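Local coordinates for protein putative SnoaL-like polyketide cyclase (PDB 3KKG) that is a putative polyketide cyclase of the SnoaL-like family, probably acting as a lyase on a substrate not yet identified, at residues 64-70 against 94-100; 33-38 against 123-127; 86-92 against 109-115. All coordinates share one frame. Where two conformers were deposited one is given. Numbering follows the deposited sequence.

Contact 1: residues 64-70 against 94-100; sequences LFEGFPR and AQDGPFL
Close packing of a helix on a loop through glycine backbone is illustrated where the C-terminal part of helix 54-67, with residues 68-70, meets loop 94-100, burying 503 Å² in all. In this NTF2-like alpha+beta fold the loop joins strands 84-94 and 108-120. Leu-64, in the mt rotamer, sets CD2 3.8 Å from CE1 of Phe-99 and 4.3 Å from CD2 of Leu-100. Glu-66 contributes its carbonyl: O lies 3.1 Å from CA of Gly-97, a CA-H...O contact. The closest CA pair is Gly-67 with Gly-97, 4.0 Å, and Gly-67 O accepts the one direct hydrogen bond of the contact, from Gly-97 N at 3.1 Å and 161°. An ideal CB on Gly-67 would clash with Phe-99 CD1, and one on Gly-97 with Glu-66 O. Phe-68 has phi/psi -130/72. Its m rotamer turns the ring edge onto the face of Phe-99 (chi1 t), a T-shaped pair with centroids 4.9 Å apart and planes at 81°, while CA of Gln-95, the centre of an inverse gamma turn, sits over one Phe-68 face, 4.1 Å from the centroid. Val-136 of helix 133-140 packs on Phe-68, and Ile-140 on Phe-99. Pro-69 CD rests 4.2 Å from Asp-96 CB. Arg-70 N reaches Ala-94 O through a water, and NH1 faces Asp-96 OD2 at 3.7 Å, a long salt bridge spanned by a second water. Side-chain-free backbone thus sets the close approach, ring packing holds the inner part, and the hydrated ion pair outside probably adds little.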
loop_
_atom_site.group_PDB
_atom_site.type_symbol
_atom_site.label_atom_id
_atom_site.label_comp_id
_atom_site.label_asym_id
_atom_site.label_seq_id
_atom_site.Cartn_x
_atom_site.Cartn_y
_atom_site.Cartn_z
ATOM N N LEU A 64 11.353 14.346 2.188
ATOM C CA LEU A 64 10.398 13.779 3.106
ATOM C C LEU A 64 10.906 13.778 4.545
ATOM O O LEU A 64 10.187 14.091 5.485
ATOM C CB LEU A 64 9.996 12.343 2.670
ATOM C CG LEU A 64 9.333 12.146 1.307
ATOM C CD1 LEU A 64 9.153 10.636 1.000
ATOM C CD2 LEU A 64 7.985 12.867 1.258
ATOM N N PHE A 65 12.159 13.323 4.759
ATOM C CA PHE A 65 12.729 13.245 6.077
ATOM C C PHE A 65 13.022 14.597 6.738
ATOM O O PHE A 65 13.182 14.654 7.928
ATOM C CB PHE A 65 13.949 12.311 6.098
ATOM C CG PHE A 65 13.534 10.846 6.103
ATOM C CD1 PHE A 65 13.295 10.186 4.945
ATOM C CD2 PHE A 65 13.350 10.196 7.298
ATOM C CE1 PHE A 65 12.851 8.878 4.931
ATOM C CE2 PHE A 65 12.944 8.891 7.331
ATOM C CZ PHE A 65 12.683 8.221 6.140
ATOM N N GLU A 66 13.083 15.678 5.961
ATOM C CA GLU A 66 13.136 16.977 6.606
ATOM C C GLU A 66 11.860 17.240 7.423
ATOM O O GLU A 66 11.862 17.986 8.387
ATOM C CB GLU A 66 13.368 18.081 5.580
ATOM C CG GLU A 66 14.771 18.029 5.091
ATOM C CD GLU A 66 15.043 18.910 3.925
ATOM O OE1 GLU A 66 14.117 19.577 3.393
ATOM O OE2 GLU A 66 16.228 18.955 3.547
ATOM N N GLY A 67 10.750 16.681 6.995
ATOM C CA GLY A 67 9.518 16.881 7.710
ATOM C C GLY A 67 9.499 16.109 9.014
ATOM O O GLY A 67 8.923 16.588 9.987
ATOM N N PHE A 68 10.069 14.890 8.987
ATOM C CA PHE A 68 10.038 13.986 10.146
ATOM C C PHE A 68 11.479 13.493 10.400
ATOM O O PHE A 68 11.794 12.349 10.128
ATOM C CB PHE A 68 9.122 12.809 9.898
ATOM C CG PHE A 68 7.676 13.171 9.723
ATOM C CD1 PHE A 68 7.196 13.547 8.485
ATOM C CD2 PHE A 68 6.786 13.179 10.802
ATOM C CE1 PHE A 68 5.872 13.893 8.318
ATOM C CE2 PHE A 68 5.427 13.482 10.626
ATOM C CZ PHE A 68 4.982 13.856 9.389
ATOM N N PRO A 69 12.358 14.348 10.911
ATOM C CA PRO A 69 13.750 13.981 10.949
ATOM C C PRO A 69 14.120 12.855 11.873
ATOM O O PRO A 69 15.205 12.261 11.711
ATOM C CB PRO A 69 14.445 15.283 11.392
ATOM C CG PRO A 69 13.400 16.239 11.633
ATOM C CD PRO A 69 12.118 15.751 11.329
ATOM N N ARG A 70 13.295 12.586 12.895
ATOM C CA ARG A 70 13.492 11.443 13.834
ATOM C C ARG A 70 12.544 10.260 13.528
ATOM O O ARG A 70 12.413 9.360 14.353
ATOM C CB ARG A 70 13.293 11.829 15.330
ATOM C CG ARG A 70 14.369 12.726 15.997
ATOM C CD ARG A 70 14.154 12.847 17.539
ATOM N NE ARG A 70 15.104 13.806 18.178
ATOM C CZ ARG A 70 14.866 15.125 18.303
ATOM N NH1 ARG A 70 13.722 15.610 17.893
ATOM N NH2 ARG A 70 15.761 15.912 18.830
ATOM N N ALA A 94 7.368 12.910 14.975
ATOM C CA ALA A 94 6.824 14.258 14.996
ATOM C C ALA A 94 7.185 15.033 13.750
ATOM O O ALA A 94 8.339 14.977 13.314
ATOM C CB ALA A 94 7.353 15.005 16.234
ATOM N N GLN A 95 6.250 15.851 13.312
ATOM C CA GLN A 95 6.461 16.685 12.107
ATOM C C GLN A 95 7.205 17.959 12.529
ATOM O O GLN A 95 6.626 19.032 12.553
ATOM C CB GLN A 95 5.137 16.991 11.395
ATOM C CG GLN A 95 5.406 17.688 10.053
ATOM C CD GLN A 95 4.651 18.974 9.868
ATOM O OE1 GLN A 95 3.688 19.281 10.592
ATOM N NE2 GLN A 95 5.108 19.769 8.902
ATOM N N ASP A 96 8.498 17.824 12.822
ATOM C CA ASP A 96 9.293 18.915 13.308
ATOM C C ASP A 96 9.907 19.803 12.220
ATOM O O ASP A 96 10.541 20.809 12.515
ATOM C CB ASP A 96 10.450 18.382 14.147
ATOM C CG ASP A 96 10.028 17.885 15.560
ATOM O OD1 ASP A 96 8.949 18.225 16.047
ATOM O OD2 ASP A 96 10.883 17.190 16.153
ATOM N N GLY A 97 9.742 19.360 10.982
ATOM C CA GLY A 97 10.153 20.170 9.811
ATOM C C GLY A 97 9.039 20.362 8.805
ATOM O O GLY A 97 7.968 19.782 8.895
ATOM N N PRO A 98 9.335 21.214 7.807
ATOM C CA PRO A 98 8.347 21.411 6.780
ATOM C C PRO A 98 8.057 20.127 6.028
ATOM O O PRO A 98 8.979 19.316 5.821
ATOM C CB PRO A 98 9.017 22.391 5.807
ATOM C CG PRO A 98 10.310 22.658 6.281
ATOM C CD PRO A 98 10.583 21.934 7.564
ATOM N N PHE A 99 6.799 19.891 5.703
ATOM C CA PHE A 99 6.396 18.635 4.992
ATOM C C PHE A 99 5.267 18.908 3.982
ATOM O O PHE A 99 4.173 19.262 4.369
ATOM C CB PHE A 99 5.914 17.603 6.013
ATOM C CG PHE A 99 5.657 16.235 5.424
ATOM C CD1 PHE A 99 6.721 15.436 5.041
ATOM C CD2 PHE A 99 4.382 15.749 5.299
ATOM C CE1 PHE A 99 6.479 14.145 4.550
ATOM C CE2 PHE A 99 4.162 14.489 4.776
ATOM C CZ PHE A 99 5.213 13.685 4.441
ATOM N N LEU A 100 5.605 18.718 2.727
ATOM C CA LEU A 100 4.631 18.824 1.628
ATOM C C LEU A 100 3.785 20.101 1.708
ATOM O O LEU A 100 2.531 20.102 1.586
ATOM C CB LEU A 100 3.762 17.556 1.552
ATOM C CG LEU A 100 4.531 16.243 1.393
ATOM C CD1 LEU A 100 3.511 15.065 1.229
ATOM C CD2 LEU A 100 5.579 16.289 0.263
HETATM O O HOH W 1 10.774 13.559 13.629
HETATM O O HOH W 2 11.347 14.515 16.347
#

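Contact 2: residues 33-38 against 123-127; sequences WRETMT and QVIEM
A short parallel bridge can fasten the end of a helix to a sheet, and residues 123-127 of strand 123-131 do this for residues 33-38, where helix 29-36 gives way to strand 37-38. Gln-123 begins the strand; its CB lies 3.5 Å from CG2 of Thr-38, and its CA approaches Thr-36 O at 3.4 Å. Val-124 sets the register. Its N donates to Thr-36 O (2.8 Å, 164°) and its O accepts from Thr-38 N (3.0 Å, 160°), so that it brackets Met-37, with the two CA atoms 4.5 Å apart and both side chains on the same face of the sheet. Met-37, the first residue to leave helical angles (phi/psi -90/153), is a selenomethionine; its CG stands 4.1 Å from Val-124 CB. This join belongs to the cone-like alpha+beta fold of the NTF2 clan, in which helices pack against a curved mixed sheet, here with Ile-54 of helix 54-67 also meeting Met-37. Ile-125 presents CG2 at 3.7 Å to CG2 of Thr-38. Together with Glu-126 it faces Thr-118 in a classic beta bulge, Ile-125 having phi/psi -106/-19. Met-127, also selenomethionine (chi1 and chi2 t, chi3 p), points back toward the helix: CE lies 3.9 Å from Trp-33 CH2, and SE makes an oblique Met-aromatic contact, 5.3 Å from the centroid of the six-membered ring of Trp-33, whose NE1 is hydrogen-bonded to Gly-22 O.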
loop_
_atom_site.group_PDB
_atom_site.type_symbol
_atom_site.label_atom_id
_atom_site.label_comp_id
_atom_site.label_asym_id
_atom_site.label_seq_id
_atom_site.Cartn_x
_atom_site.Cartn_y
_atom_site.Cartn_z
ATOM N N TRP A 33 21.688 3.574 -0.096
ATOM C CA TRP A 33 20.876 3.632 -1.305
ATOM C C TRP A 33 21.742 3.473 -2.572
ATOM O O TRP A 33 21.400 2.724 -3.482
ATOM C CB TRP A 33 20.074 4.931 -1.370
ATOM C CG TRP A 33 18.822 4.954 -0.542
ATOM C CD1 TRP A 33 18.675 4.498 0.724
ATOM C CD2 TRP A 33 17.545 5.468 -0.929
ATOM N NE1 TRP A 33 17.376 4.670 1.147
ATOM C CE2 TRP A 33 16.666 5.263 0.159
ATOM C CE3 TRP A 33 17.039 6.062 -2.091
ATOM C CZ2 TRP A 33 15.332 5.656 0.127
ATOM C CZ3 TRP A 33 15.724 6.432 -2.124
ATOM C CH2 TRP A 33 14.899 6.262 -1.023
ATOM N N ARG A 34 22.877 4.166 -2.618
ATOM C CA ARG A 34 23.748 4.087 -3.799
ATOM C C ARG A 34 24.328 2.696 -4.041
ATOM O O ARG A 34 24.539 2.312 -5.183
ATOM C CB ARG A 34 24.862 5.124 -3.725
ATOM C CG ARG A 34 24.341 6.542 -3.807
ATOM C CD ARG A 34 25.436 7.572 -3.739
ATOM N NE ARG A 34 24.870 8.928 -3.751
ATOM C CZ ARG A 34 24.923 9.799 -2.741
ATOM N NH1 ARG A 34 25.534 9.520 -1.595
ATOM N NH2 ARG A 34 24.352 10.980 -2.881
ATOM N N GLU A 35 24.553 1.929 -2.980
ATOM C CA GLU A 35 25.013 0.545 -3.143
ATOM C C GLU A 35 23.912 -0.485 -3.411
ATOM O O GLU A 35 24.177 -1.571 -3.909
ATOM C CB GLU A 35 25.877 0.117 -1.974
ATOM C CG GLU A 35 25.246 -0.034 -0.615
ATOM C CD GLU A 35 26.328 -0.302 0.457
ATOM O OE1 GLU A 35 27.087 -1.278 0.286
ATOM O OE2 GLU A 35 26.451 0.481 1.432
ATOM N N THR A 36 22.668 -0.127 -3.110
ATOM C CA THR A 36 21.519 -1.040 -3.205
ATOM C C THR A 36 20.693 -0.876 -4.491
ATOM O O THR A 36 20.165 -1.831 -5.062
ATOM C CB THR A 36 20.606 -0.767 -1.965
ATOM O OG1 THR A 36 21.376 -1.062 -0.781
ATOM C CG2 THR A 36 19.382 -1.675 -1.944
HETATM N N MSE A 37 20.468 0.389 -4.862
HETATM C CA MSE A 37 19.651 0.745 -6.039
HETATM C C MSE A 37 20.540 0.843 -7.284
HETATM O O MSE A 37 21.731 1.178 -7.193
HETATM C CB MSE A 37 18.955 2.102 -5.849
HETATM C CG MSE A 37 17.668 2.104 -5.033
HETATM SE SE MSE A 37 17.893 1.736 -3.091
HETATM C CE MSE A 37 16.171 2.470 -2.482
ATOM N N THR A 38 19.924 0.605 -8.442
ATOM C CA THR A 38 20.585 0.842 -9.742
ATOM C C THR A 38 20.540 2.339 -10.058
ATOM O O THR A 38 19.775 3.097 -9.486
ATOM C CB THR A 38 19.881 0.078 -10.861
ATOM O OG1 THR A 38 18.521 0.526 -10.964
ATOM C CG2 THR A 38 19.937 -1.434 -10.575
ATOM N N GLN A 123 19.848 -6.001 -7.287
ATOM C CA GLN A 123 19.798 -4.562 -7.060
ATOM C C GLN A 123 18.334 -4.120 -7.124
ATOM O O GLN A 123 17.530 -4.710 -7.851
ATOM C CB GLN A 123 20.609 -3.814 -8.135
ATOM C CG GLN A 123 22.015 -4.337 -8.382
ATOM C CD GLN A 123 22.731 -3.574 -9.498
ATOM O OE1 GLN A 123 22.820 -4.039 -10.647
ATOM N NE2 GLN A 123 23.238 -2.402 -9.164
ATOM N N VAL A 124 17.987 -3.092 -6.356
ATOM C CA VAL A 124 16.649 -2.542 -6.369
ATOM C C VAL A 124 16.484 -1.593 -7.557
ATOM O O VAL A 124 17.265 -0.619 -7.728
ATOM C CB VAL A 124 16.349 -1.803 -5.056
ATOM C CG1 VAL A 124 14.981 -1.129 -5.102
ATOM C CG2 VAL A 124 16.445 -2.731 -3.852
ATOM N N ILE A 125 15.493 -1.876 -8.388
ATOM C CA ILE A 125 15.220 -1.017 -9.567
ATOM C C ILE A 125 13.980 -0.113 -9.457
ATOM O O ILE A 125 13.836 0.849 -10.244
ATOM C CB ILE A 125 15.148 -1.855 -10.856
ATOM C CG1 ILE A 125 13.935 -2.811 -10.872
ATOM C CG2 ILE A 125 16.447 -2.667 -11.034
ATOM C CD1 ILE A 125 13.721 -3.520 -12.229
ATOM N N GLU A 126 13.085 -0.450 -8.548
ATOM C CA GLU A 126 11.871 0.343 -8.387
ATOM C C GLU A 126 11.327 0.151 -6.978
ATOM O O GLU A 126 11.437 -0.945 -6.383
ATOM C CB GLU A 126 10.805 -0.075 -9.392
ATOM C CG GLU A 126 9.557 0.820 -9.343
ATOM C CD GLU A 126 8.594 0.560 -10.471
ATOM O OE1 GLU A 126 8.889 0.982 -11.597
ATOM O OE2 GLU A 126 7.599 -0.160 -10.190
HETATM N N MSE A 127 10.762 1.224 -6.449
HETATM C CA MSE A 127 10.145 1.253 -5.157
HETATM C C MSE A 127 8.828 2.007 -5.266
HETATM O O MSE A 127 8.846 3.140 -5.737
HETATM C CB MSE A 127 11.064 1.970 -4.165
HETATM C CG MSE A 127 10.554 2.056 -2.760
HETATM SE SE MSE A 127 11.852 2.929 -1.636
HETATM C CE MSE A 127 11.572 4.622 -2.273
#

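Contact 3: residues 86-92 against 109-115; sequences VVQARLT and VDVPDVT
Regular antiparallel pairing alternates hydrogen-bonded and non-hydrogen-bonded pairs, as between residues 86-92 and 109-115, whose axes approach to 4.6 Å at 154°. Each hydrogen-bonded pair makes two bonds: Val-87 N to Thr-115 O and Thr-115 N to Val-87 O, both 2.9 Å; Ala-89 N to Asp-113 O, 3.2 Å, and Asp-113 N to Ala-89 O, 2.9 Å; Leu-91 N to Val-111 O, 2.8 Å, and Val-111 N to Leu-91 O, 3.0 Å. Pro-112, without an amide hydrogen, pairs with Arg-90 at a non-hydrogen-bonded position, and its O accepts from Thr-131 OG1. In this NTF2-like fold both are inner strands, flanked by 123-131 and 72-81; Val-86, Gln-88, Arg-90 and Thr-92 bond by backbone to the latter. On the face of Ala-89 and Leu-91, Asp-113 (chi1 p) uses OD2 for the hydroxyl of Tyr-129 and OD1 for a water (2.8 Å) that also binds Val-87 O (2.9 Å) and Thr-115 OG1 (2.7 Å). On the other, at the dimer interface, Gln-88 OE1 accepts from Arg-128 NH1 of the second subunit and from a water 2.8 Å from both OE1 and Asp-113 O, while Pro-112 and Val-114 pack on Ser-47 and Phe-130 of that subunit. Arg-90 folds its guanidinium over Pro-112 into a salt bridge, NH2 to Asp-110 OD1 (3.2 Å), with a weak NE bond to OD1 (3.4 Å) and a water between NE (3.2 Å) and OD1 (2.7 Å).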
loop_
_atom_site.group_PDB
_atom_site.type_symbol
_atom_site.label_atom_id
_atom_site.label_comp_id
_atom_site.label_asym_id
_atom_site.label_seq_id
_atom_site.Cartn_x
_atom_site.Cartn_y
_atom_site.Cartn_z
ATOM N N VAL A 86 7.793 -7.062 -0.538
ATOM C CA VAL A 86 6.794 -6.167 0.026
ATOM C C VAL A 86 7.034 -6.065 1.500
ATOM O O VAL A 86 7.154 -7.070 2.195
ATOM C CB VAL A 86 5.352 -6.715 -0.229
ATOM C CG1 VAL A 86 4.292 -5.766 0.391
ATOM C CG2 VAL A 86 5.133 -6.991 -1.744
ATOM N N VAL A 87 7.232 -4.864 2.006
ATOM C CA VAL A 87 7.514 -4.590 3.396
ATOM C C VAL A 87 6.389 -3.752 3.964
ATOM O O VAL A 87 6.157 -2.643 3.501
ATOM C CB VAL A 87 8.876 -3.896 3.594
ATOM C CG1 VAL A 87 9.124 -3.658 5.082
ATOM C CG2 VAL A 87 10.003 -4.716 2.976
ATOM N N GLN A 88 5.710 -4.234 4.986
ATOM C CA GLN A 88 4.753 -3.397 5.715
ATOM C C GLN A 88 5.404 -2.964 7.013
ATOM O O GLN A 88 6.084 -3.759 7.679
ATOM C CB GLN A 88 3.542 -4.188 6.055
ATOM C CG GLN A 88 2.689 -4.641 4.834
ATOM C CD GLN A 88 1.409 -5.264 5.284
ATOM O OE1 GLN A 88 0.561 -4.575 5.816
ATOM N NE2 GLN A 88 1.275 -6.538 5.102
ATOM N N ALA A 89 5.152 -1.725 7.410
ATOM C CA ALA A 89 5.801 -1.176 8.574
ATOM C C ALA A 89 4.847 -0.237 9.266
ATOM O O ALA A 89 3.734 0.016 8.796
ATOM C CB ALA A 89 7.168 -0.477 8.226
ATOM N N ARG A 90 5.251 0.209 10.449
ATOM C CA ARG A 90 4.597 1.352 11.071
ATOM C C ARG A 90 5.595 2.456 11.305
ATOM O O ARG A 90 6.754 2.220 11.604
ATOM C CB ARG A 90 3.864 0.987 12.333
ATOM C CG ARG A 90 2.639 0.109 12.087
ATOM C CD ARG A 90 1.807 -0.003 13.350
ATOM N NE ARG A 90 1.050 1.235 13.614
ATOM C CZ ARG A 90 -0.130 1.543 13.045
ATOM N NH1 ARG A 90 -0.710 0.680 12.228
ATOM N NH2 ARG A 90 -0.773 2.675 13.324
ATOM N N LEU A 91 5.120 3.663 11.102
ATOM C CA LEU A 91 5.912 4.885 11.244
ATOM C C LEU A 91 5.395 5.689 12.420
ATOM O O LEU A 91 4.187 5.898 12.527
ATOM C CB LEU A 91 5.732 5.779 10.010
ATOM C CG LEU A 91 6.122 5.150 8.699
ATOM C CD1 LEU A 91 5.865 6.145 7.530
ATOM C CD2 LEU A 91 7.563 4.698 8.696
ATOM N N THR A 92 6.335 6.184 13.212
ATOM C CA THR A 92 6.000 7.059 14.322
ATOM C C THR A 92 7.001 8.192 14.391
ATOM O O THR A 92 8.198 8.000 14.335
ATOM C CB THR A 92 5.955 6.334 15.667
ATOM O OG1 THR A 92 7.199 5.670 15.869
ATOM C CG2 THR A 92 4.805 5.327 15.694
ATOM N N VAL A 109 2.625 11.542 14.412
ATOM C CA VAL A 109 1.905 10.619 13.550
ATOM C C VAL A 109 2.241 9.203 13.970
ATOM O O VAL A 109 3.316 8.928 14.533
ATOM C CB VAL A 109 2.249 10.811 12.017
ATOM C CG1 VAL A 109 2.050 12.251 11.659
ATOM C CG2 VAL A 109 3.624 10.298 11.675
ATOM N N ASP A 110 1.317 8.289 13.670
ATOM C CA ASP A 110 1.476 6.866 13.994
ATOM C C ASP A 110 0.635 6.157 12.919
ATOM O O ASP A 110 -0.588 6.086 13.038
ATOM C CB ASP A 110 0.914 6.572 15.391
ATOM C CG ASP A 110 1.068 5.124 15.806
ATOM O OD1 ASP A 110 1.417 4.290 14.988
ATOM O OD2 ASP A 110 0.867 4.871 17.025
ATOM N N VAL A 111 1.285 5.694 11.847
ATOM C CA VAL A 111 0.591 5.170 10.679
ATOM C C VAL A 111 1.234 3.899 10.129
ATOM O O VAL A 111 2.451 3.767 10.177
ATOM C CB VAL A 111 0.475 6.225 9.529
ATOM C CG1 VAL A 111 -0.545 7.311 9.901
ATOM C CG2 VAL A 111 1.859 6.798 9.149
ATOM N N PRO A 112 0.425 3.022 9.564
ATOM C CA PRO A 112 0.960 1.879 8.806
ATOM C C PRO A 112 1.415 2.339 7.437
ATOM O O PRO A 112 0.926 3.350 6.899
ATOM C CB PRO A 112 -0.234 0.935 8.731
ATOM C CG PRO A 112 -1.415 1.895 8.551
ATOM C CD PRO A 112 -1.046 3.101 9.442
ATOM N N ASP A 113 2.272 1.559 6.807
ATOM C CA ASP A 113 2.655 1.822 5.440
ATOM C C ASP A 113 2.949 0.526 4.737
ATOM O O ASP A 113 2.936 -0.567 5.341
ATOM C CB ASP A 113 3.737 2.841 5.358
ATOM C CG ASP A 113 5.096 2.361 5.695
ATOM O OD1 ASP A 113 5.301 1.178 6.013
ATOM O OD2 ASP A 113 6.028 3.213 5.695
ATOM N N VAL A 114 3.249 0.624 3.469
ATOM C CA VAL A 114 3.677 -0.528 2.644
ATOM C C VAL A 114 4.588 -0.025 1.545
ATOM O O VAL A 114 4.352 1.001 0.905
ATOM C CB VAL A 114 2.486 -1.289 2.090
ATOM C CG1 VAL A 114 1.606 -0.443 1.221
ATOM C CG2 VAL A 114 3.008 -2.520 1.298
ATOM N N THR A 115 5.750 -0.685 1.385
ATOM C CA THR A 115 6.735 -0.386 0.350
ATOM C C THR A 115 6.866 -1.609 -0.515
ATOM O O THR A 115 7.081 -2.716 0.037
ATOM C CB THR A 115 8.081 0.056 0.974
ATOM O OG1 THR A 115 7.813 0.983 2.063
ATOM C CG2 THR A 115 8.987 0.694 -0.031
HETATM O O HOH W 3 7.184 -0.085 4.455
HETATM O O HOH W 4 0.610 -1.848 6.330
HETATM O O HOH W 5 2.754 2.261 16.057
#

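From the N terminus the chain first passes residues 33-38, at the end of a helix, and contact 2 closes only when strand 123-131 begins, so both other contacts nest inside its long loop. Residues 64-70 come next, then 86-92, then 94-100, which closes contact 1, and finally 109-115, which closes contact 3; these two therefore cross. Contact 1 ties helix 54-67 to the loop between the strands that contact 3 pairs, and they touch through Phe-68 and Val-109. Contacts 2 and 3 share one sheet, where Met-127 meets Thr-115. Contacts 1 and 2 do not touch and lie on opposite sides of the chain's centre.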